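Local coordinates for protein branched-chain alpha-ketoacid decarboxylase (Lactococcus lactis, PDB 2VBF) that probably decarboxylates branched-chain and aromatic alpha-keto acids to aldehydes, using thiamine diphosphate and a magnesium ion, at residues A[29-32]-A[33-37]; A[552-555]-A[556-560]. All blocks are in the same frame, centred on the assembly; numbering follows the deposited sequence.

Interaction 1. Residues A[29-32]-A[33-37]; sequences DYLL and DRLHE
Tyr30 and Arg34 sit one turn apart on the alpha-helix 27-37, and their side chains run next to each other in the same direction. The helix packs on the parallel sheet of the N-terminal thiamine diphosphate domain. The Arg34 side chain starts over the preceding turn, with Arg34 CB 3.6 Å from Leu31 O. Arg34 CG comes 3.4 Å from Tyr30 O and also meets Tyr30 CE2. A bend at chi2 (-52°) then carries the chain along the tyrosine ring. Arg34 NE lies 3.9 Å from Tyr30 CE2, with the guanidinium almost perpendicular to the ring, the planes 86° apart. NE also forms a salt bridge with Asp170, and the other carboxylate oxygen of Asp170 is hydrogen-bonded to Tyr30 OH. One acid from helix 165-179 thus ties both side chains. A methionine in place of Arg34 would probably cost Asp170 and Glu37 this cationic partner, with Asp170 keeping its bond to Tyr30 OH. On another side of the helix, Leu35 packs against both leucines before it. Leu35 CG is 4.2 Å from Leu31 CD1, and Leu35 CD1 meets Leu32 CD2. Leu32 and Leu35 both reach Ile43 on strand 42-45. Four backbone bonds, from Asp33 N to Asp29 O through His36 N to Leu32 O, hold the turns together. At the far end, Arg34 NH1 donates to the syn lone pair of Glu37 OE2 at 2.8 Å, with OE2 22° out of the guanidinium plane.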
ATOM      1  N   ASP A  29       6.546 -23.889  14.654  1.00 15.36           N
ATOM      2  CA  ASP A  29       5.498 -24.881  14.907  1.00 15.73           C
ATOM      3  C   ASP A  29       4.520 -24.420  15.992  1.00 14.14           C
ATOM      4  O   ASP A  29       3.312 -24.590  15.861  1.00 16.38           O
ATOM      5  CB  ASP A  29       6.112 -26.224  15.324  1.00 16.04           C
ATOM      6  CG  ASP A  29       7.055 -26.790  14.280  1.00 18.52           C
ATOM      7  OD1 ASP A  29       6.672 -26.860  13.096  1.00 21.57           O
ATOM      8  OD2 ASP A  29       8.194 -27.152  14.635  1.00 19.41           O
ATOM      9  N   TYR A  30       5.061 -23.831  17.056  1.00 15.54           N
ATOM     10  CA  TYR A  30       4.249 -23.315  18.163  1.00 15.24           C
ATOM     11  C   TYR A  30       3.245 -22.264  17.677  1.00 14.56           C
ATOM     12  O   TYR A  30       2.037 -22.348  17.958  1.00 13.78           O
ATOM     13  CB  TYR A  30       5.148 -22.729  19.246  1.00 16.89           C
ATOM     14  CG  TYR A  30       4.445 -22.451  20.562  1.00 16.88           C
ATOM     15  CD1 TYR A  30       4.508 -23.365  21.608  1.00 17.56           C
ATOM     16  CD2 TYR A  30       3.728 -21.277  20.767  1.00 17.26           C
ATOM     17  CE1 TYR A  30       3.878 -23.122  22.806  1.00 17.50           C
ATOM     18  CE2 TYR A  30       3.089 -21.026  21.970  1.00 17.21           C
ATOM     19  CZ  TYR A  30       3.163 -21.956  22.987  1.00 17.92           C
ATOM     20  OH  TYR A  30       2.538 -21.735  24.197  1.00 19.60           O
ATOM     21  N   LEU A  31       3.761 -21.297  16.922  1.00 13.11           N
ATOM     22  CA  LEU A  31       2.937 -20.242  16.334  1.00 13.57           C
ATOM     23  C   LEU A  31       1.853 -20.812  15.431  1.00 12.64           C
ATOM     24  O   LEU A  31       0.679 -20.459  15.569  1.00 14.50           O
ATOM     25  CB  LEU A  31       3.815 -19.249  15.579  1.00 13.43           C
ATOM     26  CG  LEU A  31       3.147 -18.055  14.897  1.00 14.54           C
ATOM     27  CD1 LEU A  31       2.180 -17.353  15.844  1.00 15.12           C
ATOM     28  CD2 LEU A  31       4.229 -17.079  14.401  1.00 14.96           C
ATOM     29  N   LEU A  32       2.231 -21.740  14.548  1.00 13.42           N
ATOM     30  CA  LEU A  32       1.281 -22.315  13.618  1.00 13.73           C
ATOM     31  C   LEU A  32       0.231 -23.173  14.354  1.00 12.92           C
ATOM     32  O   LEU A  32      -0.941 -23.172  13.984  1.00 14.37           O
ATOM     33  CB  LEU A  32       2.013 -23.091  12.511  1.00 12.71           C
ATOM     34  CG  LEU A  32       2.856 -22.225  11.544  1.00 13.96           C
ATOM     35  CD1 LEU A  32       3.701 -23.078  10.629  1.00 15.38           C
ATOM     36  CD2 LEU A  32       1.947 -21.308  10.733  1.00 16.40           C
ATOM     37  N   ASP A  33       0.645 -23.860  15.418  1.00 15.25           N
ATOM     38  CA  ASP A  33      -0.298 -24.610  16.242  1.00 15.47           C
ATOM     39  C   ASP A  33      -1.342 -23.674  16.863  1.00 14.62           C
ATOM     40  O   ASP A  33      -2.541 -23.966  16.828  1.00 15.00           O
ATOM     41  CB  ASP A  33       0.419 -25.399  17.337  1.00 16.78           C
ATOM     42  CG  ASP A  33       0.928 -26.764  16.863  1.00 18.07           C
ATOM     43  OD1 ASP A  33       0.628 -27.184  15.733  1.00 20.45           O
ATOM     44  OD2 ASP A  33       1.635 -27.428  17.645  1.00 23.46           O
ATOM     45  N   ARG A  34      -0.884 -22.542  17.401  1.00 15.19           N
ATOM     46  CA  ARG A  34      -1.789 -21.565  18.009  1.00 15.42           C
ATOM     47  C   ARG A  34      -2.732 -20.955  16.976  1.00 15.11           C
ATOM     48  O   ARG A  34      -3.907 -20.772  17.256  1.00 16.08           O
ATOM     49  CB  ARG A  34      -1.021 -20.456  18.722  1.00 16.09           C
ATOM     50  CG  ARG A  34      -0.302 -20.885  20.006  1.00 15.01           C
ATOM     51  CD  ARG A  34      -1.235 -21.608  20.984  1.00 17.09           C
ATOM     52  NE  ARG A  34      -0.773 -21.516  22.370  1.00 17.51           N
ATOM     53  CZ  ARG A  34      -1.378 -22.098  23.409  1.00 18.26           C
ATOM     54  NH1 ARG A  34      -2.451 -22.852  23.235  1.00 19.27           N
ATOM     55  NH2 ARG A  34      -0.896 -21.947  24.633  1.00 19.46           N
ATOM     56  N   LEU A  35      -2.219 -20.645  15.783  1.00 15.33           N
ATOM     57  CA  LEU A  35      -3.077 -20.153  14.701  1.00 16.01           C
ATOM     58  C   LEU A  35      -4.142 -21.183  14.324  1.00 15.68           C
ATOM     59  O   LEU A  35      -5.305 -20.836  14.130  1.00 16.56           O
ATOM     60  CB  LEU A  35      -2.253 -19.736  13.475  1.00 16.44           C
ATOM     61  CG  LEU A  35      -1.257 -18.595  13.694  1.00 15.87           C
ATOM     62  CD1 LEU A  35      -0.549 -18.313  12.366  1.00 16.88           C
ATOM     63  CD2 LEU A  35      -1.917 -17.320  14.265  1.00 15.60           C
ATOM     64  N   HIS A  36      -3.754 -22.450  14.229  1.00 17.31           N
ATOM     65  CA  HIS A  36      -4.723 -23.530  14.013  1.00 17.66           C
ATOM     66  C   HIS A  36      -5.817 -23.553  15.085  1.00 17.32           C
ATOM     67  O   HIS A  36      -6.991 -23.714  14.769  1.00 17.63           O
ATOM     68  CB  HIS A  36      -4.029 -24.887  13.968  1.00 18.49           C
ATOM     69  CG  HIS A  36      -4.979 -26.044  13.954  1.00 20.43           C
ATOM     70  ND1 HIS A  36      -5.695 -26.402  12.832  1.00 22.73           N
ATOM     71  CD2 HIS A  36      -5.341 -26.913  14.928  1.00 21.93           C
ATOM     72  CE1 HIS A  36      -6.453 -27.447  13.113  1.00 22.97           C
ATOM     73  NE2 HIS A  36      -6.264 -27.772  14.381  1.00 21.07           N
ATOM     74  N   GLU A  37      -5.427 -23.391  16.350  1.00 17.80           N
ATOM     75  CA  GLU A  37      -6.388 -23.356  17.453  1.00 19.33           C
ATOM     76  C   GLU A  37      -7.421 -22.244  17.286  1.00 18.36           C
ATOM     77  O   GLU A  37      -8.576 -22.389  17.706  1.00 17.42           O
ATOM     78  CB  GLU A  37      -5.699 -23.116  18.791  1.00 19.47           C
ATOM     79  CG  GLU A  37      -4.854 -24.221  19.340  1.00 23.50           C
ATOM     80  CD  GLU A  37      -4.288 -23.847  20.706  1.00 23.19           C
ATOM     81  OE1 GLU A  37      -4.916 -23.034  21.421  1.00 29.70           O
ATOM     82  OE2 GLU A  37      -3.219 -24.369  21.063  1.00 28.53           O
TER

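Interaction 2. Residues A[552-555]-A[556-560]; sequences EDAP and KLLKK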
ATOM      1  N   GLU A 552     -23.357  10.211 -14.083  1.00 17.81           N
ATOM      2  CA  GLU A 552     -24.244  11.122 -13.347  1.00 19.55           C
ATOM      3  C   GLU A 552     -25.252  10.387 -12.471  1.00 18.14           C
ATOM      4  O   GLU A 552     -25.947  11.008 -11.665  1.00 21.08           O
ATOM      5  CB  GLU A 552     -25.022  12.016 -14.314  1.00 19.62           C
ATOM      6  CG  GLU A 552     -24.142  12.874 -15.212  1.00 22.57           C
ATOM      7  CD  GLU A 552     -23.725  12.200 -16.513  1.00 23.57           C
ATOM      8  OE1 GLU A 552     -24.076  11.020 -16.758  1.00 22.71           O
ATOM      9  OE2 GLU A 552     -23.036  12.875 -17.302  1.00 25.23           O
ATOM     10  N   ASP A 553     -25.334   9.071 -12.636  1.00 18.16           N
ATOM     11  CA  ASP A 553     -26.335   8.258 -11.946  1.00 17.88           C
ATOM     12  C   ASP A 553     -25.821   7.794 -10.581  1.00 17.77           C
ATOM     13  O   ASP A 553     -24.764   7.179 -10.481  1.00 16.08           O
ATOM     14  CB  ASP A 553     -26.685   7.062 -12.824  1.00 18.37           C
ATOM     15  CG  ASP A 553     -27.868   6.254 -12.310  1.00 17.71           C
ATOM     16  OD1 ASP A 553     -28.601   6.709 -11.409  1.00 20.44           O
ATOM     17  OD2 ASP A 553     -28.043   5.134 -12.832  1.00 19.04           O
ATOM     18  N   ALA A 554     -26.577   8.105  -9.541  1.00 18.81           N
ATOM     19  CA  ALA A 554     -26.261   7.665  -8.181  1.00 18.48           C
ATOM     20  C   ALA A 554     -27.536   7.162  -7.500  1.00 19.35           C
ATOM     21  O   ALA A 554     -28.610   7.717  -7.732  1.00 19.67           O
ATOM     22  CB  ALA A 554     -25.674   8.807  -7.396  1.00 18.96           C
ATOM     23  N   PRO A 555     -27.421   6.125  -6.656  1.00 19.10           N
ATOM     24  CA  PRO A 555     -28.595   5.628  -5.943  1.00 19.27           C
ATOM     25  C   PRO A 555     -29.153   6.702  -5.016  1.00 20.46           C
ATOM     26  O   PRO A 555     -28.405   7.553  -4.536  1.00 17.06           O
ATOM     27  CB  PRO A 555     -28.053   4.434  -5.151  1.00 19.99           C
ATOM     28  CG  PRO A 555     -26.618   4.709  -5.000  1.00 19.19           C
ATOM     29  CD  PRO A 555     -26.202   5.395  -6.266  1.00 19.01           C
ATOM     30  N   LYS A 556     -30.464   6.673  -4.786  1.00 20.29           N
ATOM     31  CA  LYS A 556     -31.129   7.704  -3.981  1.00 22.75           C
ATOM     32  C   LYS A 556     -30.407   8.017  -2.673  1.00 21.44           C
ATOM     33  O   LYS A 556     -30.255   9.184  -2.318  1.00 22.80           O
ATOM     34  CB  LYS A 556     -32.587   7.312  -3.703  1.00 24.79           C
ATOM     35  CG  LYS A 556     -33.473   7.453  -4.926  1.00 26.51           C
ATOM     36  CD  LYS A 556     -34.937   7.137  -4.647  1.00 28.22           C
ATOM     37  CE  LYS A 556     -35.812   7.452  -5.867  1.00 29.97           C
ATOM     38  NZ  LYS A 556     -35.653   6.459  -6.973  1.00 32.82           N
ATOM     39  N   LEU A 557     -29.941   6.992  -1.966  1.00 22.07           N
ATOM     40  CA  LEU A 557     -29.269   7.217  -0.678  1.00 22.30           C
ATOM     41  C   LEU A 557     -28.019   8.086  -0.860  1.00 21.74           C
ATOM     42  O   LEU A 557     -27.764   8.976  -0.045  1.00 22.62           O
ATOM     43  CB  LEU A 557     -28.904   5.896   0.020  1.00 22.69           C
ATOM     44  CG  LEU A 557     -28.274   6.011   1.421  1.00 22.68           C
ATOM     45  CD1 LEU A 557     -29.168   6.830   2.344  1.00 24.16           C
ATOM     46  CD2 LEU A 557     -28.003   4.637   2.031  1.00 23.33           C
ATOM     47  N   LEU A 558     -27.255   7.834  -1.924  1.00 21.18           N
ATOM     48  CA  LEU A 558     -26.005   8.565  -2.165  1.00 22.08           C
ATOM     49  C   LEU A 558     -26.272   9.986  -2.653  1.00 22.29           C
ATOM     50  O   LEU A 558     -25.511  10.905  -2.348  1.00 21.08           O
ATOM     51  CB  LEU A 558     -25.099   7.822  -3.160  1.00 22.63           C
ATOM     52  CG  LEU A 558     -23.785   8.503  -3.561  1.00 23.50           C
ATOM     53  CD1 LEU A 558     -22.989   8.927  -2.326  1.00 23.78           C
ATOM     54  CD2 LEU A 558     -22.956   7.585  -4.435  1.00 21.42           C
ATOM     55  N   LYS A 559     -27.348  10.174  -3.407  1.00 22.53           N
ATOM     56  CA  LYS A 559     -27.727  11.520  -3.824  1.00 24.32           C
ATOM     57  C   LYS A 559     -27.890  12.414  -2.597  1.00 24.36           C
ATOM     58  O   LYS A 559     -27.509  13.583  -2.622  1.00 24.72           O
ATOM     59  CB  LYS A 559     -29.014  11.498  -4.653  1.00 25.49           C
ATOM     60  CG  LYS A 559     -28.827  10.898  -6.039  1.00 27.42           C
ATOM     61  CD  LYS A 559     -30.058  11.077  -6.911  1.00 29.07           C
ATOM     62  CE  LYS A 559     -30.230  12.518  -7.407  1.00 31.95           C
ATOM     63  NZ  LYS A 559     -29.049  13.012  -8.179  1.00 33.00           N
ATOM     64  N   LYS A 560     -28.427  11.851  -1.516  1.00 23.62           N
ATOM     65  CA  LYS A 560     -28.626  12.596  -0.273  1.00 24.02           C
ATOM     66  C   LYS A 560     -27.334  12.697   0.532  1.00 23.28           C
ATOM     67  O   LYS A 560     -26.972  13.764   1.010  1.00 21.02           O
ATOM     68  CB  LYS A 560     -29.722  11.943   0.564  1.00 25.07           C
ATOM     69  CG  LYS A 560     -31.074  11.877  -0.142  1.00 26.51           C
ATOM     70  CD  LYS A 560     -32.101  11.137   0.691  1.00 28.22           C
ATOM     71  CE  LYS A 560     -33.448  11.052  -0.021  1.00 30.47           C
ATOM     72  NZ  LYS A 560     -34.040  12.414  -0.253  1.00 33.51           N
TER
HETATM   73  O   HOH W   1     -27.596  11.303  -9.281  1.00 44.35           O
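This is a local contact at the start of a helix, where Ala554 and Pro555 meet the first turn of helix 556-568. The loop 552-555 comes after strand 542-548 of the C-terminal thiamine diphosphate domain. Pro555 occupies the N-cap position. Its carbonyl oxygen accepts the hydrogen bond of Lys559 N, 3.0 Å from Pro555 O. Leu558 N also approaches this oxygen, but that bond is weak, with an N-H...O angle of only 124°. The proline ring adds an apolar contact: Pro555 CG lies 3.9 Å from Leu558 CB, and the two side chains cross obliquely. Leu558 CD2 touches Ala554 CB at 4.2 Å. Leu558 therefore covers parts of both loop residues.

Lys559 folds back over the loop. Lys559 CG lies 3.6 Å from Ala554 O and 4.0 Å from Ala554 CB. Bends at chi3 (74°) and chi4 (58°) then turn the amino group back beside the loop. There Lys559 NZ lies 2.5 Å from the oxygen of a water, too short for the bond to be taken at face value. The same water lies near Glu552 O and weakly accepts from Ala554 N, so it probably bridges the lysine tip and the loop backbone.

The Leu558 side chain is about 5 Å from the bound thiamine diphosphate. Around this turn, Pro555 packs on Trp383 of helix 379-389, while Lys556 forms a salt bridge with Asp380 of that helix. Leu558 touches the cofactor-binding residues Thr402, on helix 402-407, and Val484, on helix 483-488.

Overall arrangement
Interactions 1 and 2 lie on opposite sides of the chain's centre, their centres about 47 Å apart, and do not touch. They hold different elements. Interaction 1 joins successive turns within helix 27-37 of the N-terminal domain. Interaction 2 joins a loop to the first turn of helix 556-568, near the end of the chain. The first is mostly buried, lies away from the annotated sites and gathers several salt bridges. The second is only partly buried. Its apolar residues face neighbouring helices near the cofactor, while exposed Lys556 pairs with Asp380 and Lys559 turns back over the loop. The first repeats helix bonds along one helix; in the second the bonds begin at Pro555, in the N-cap position.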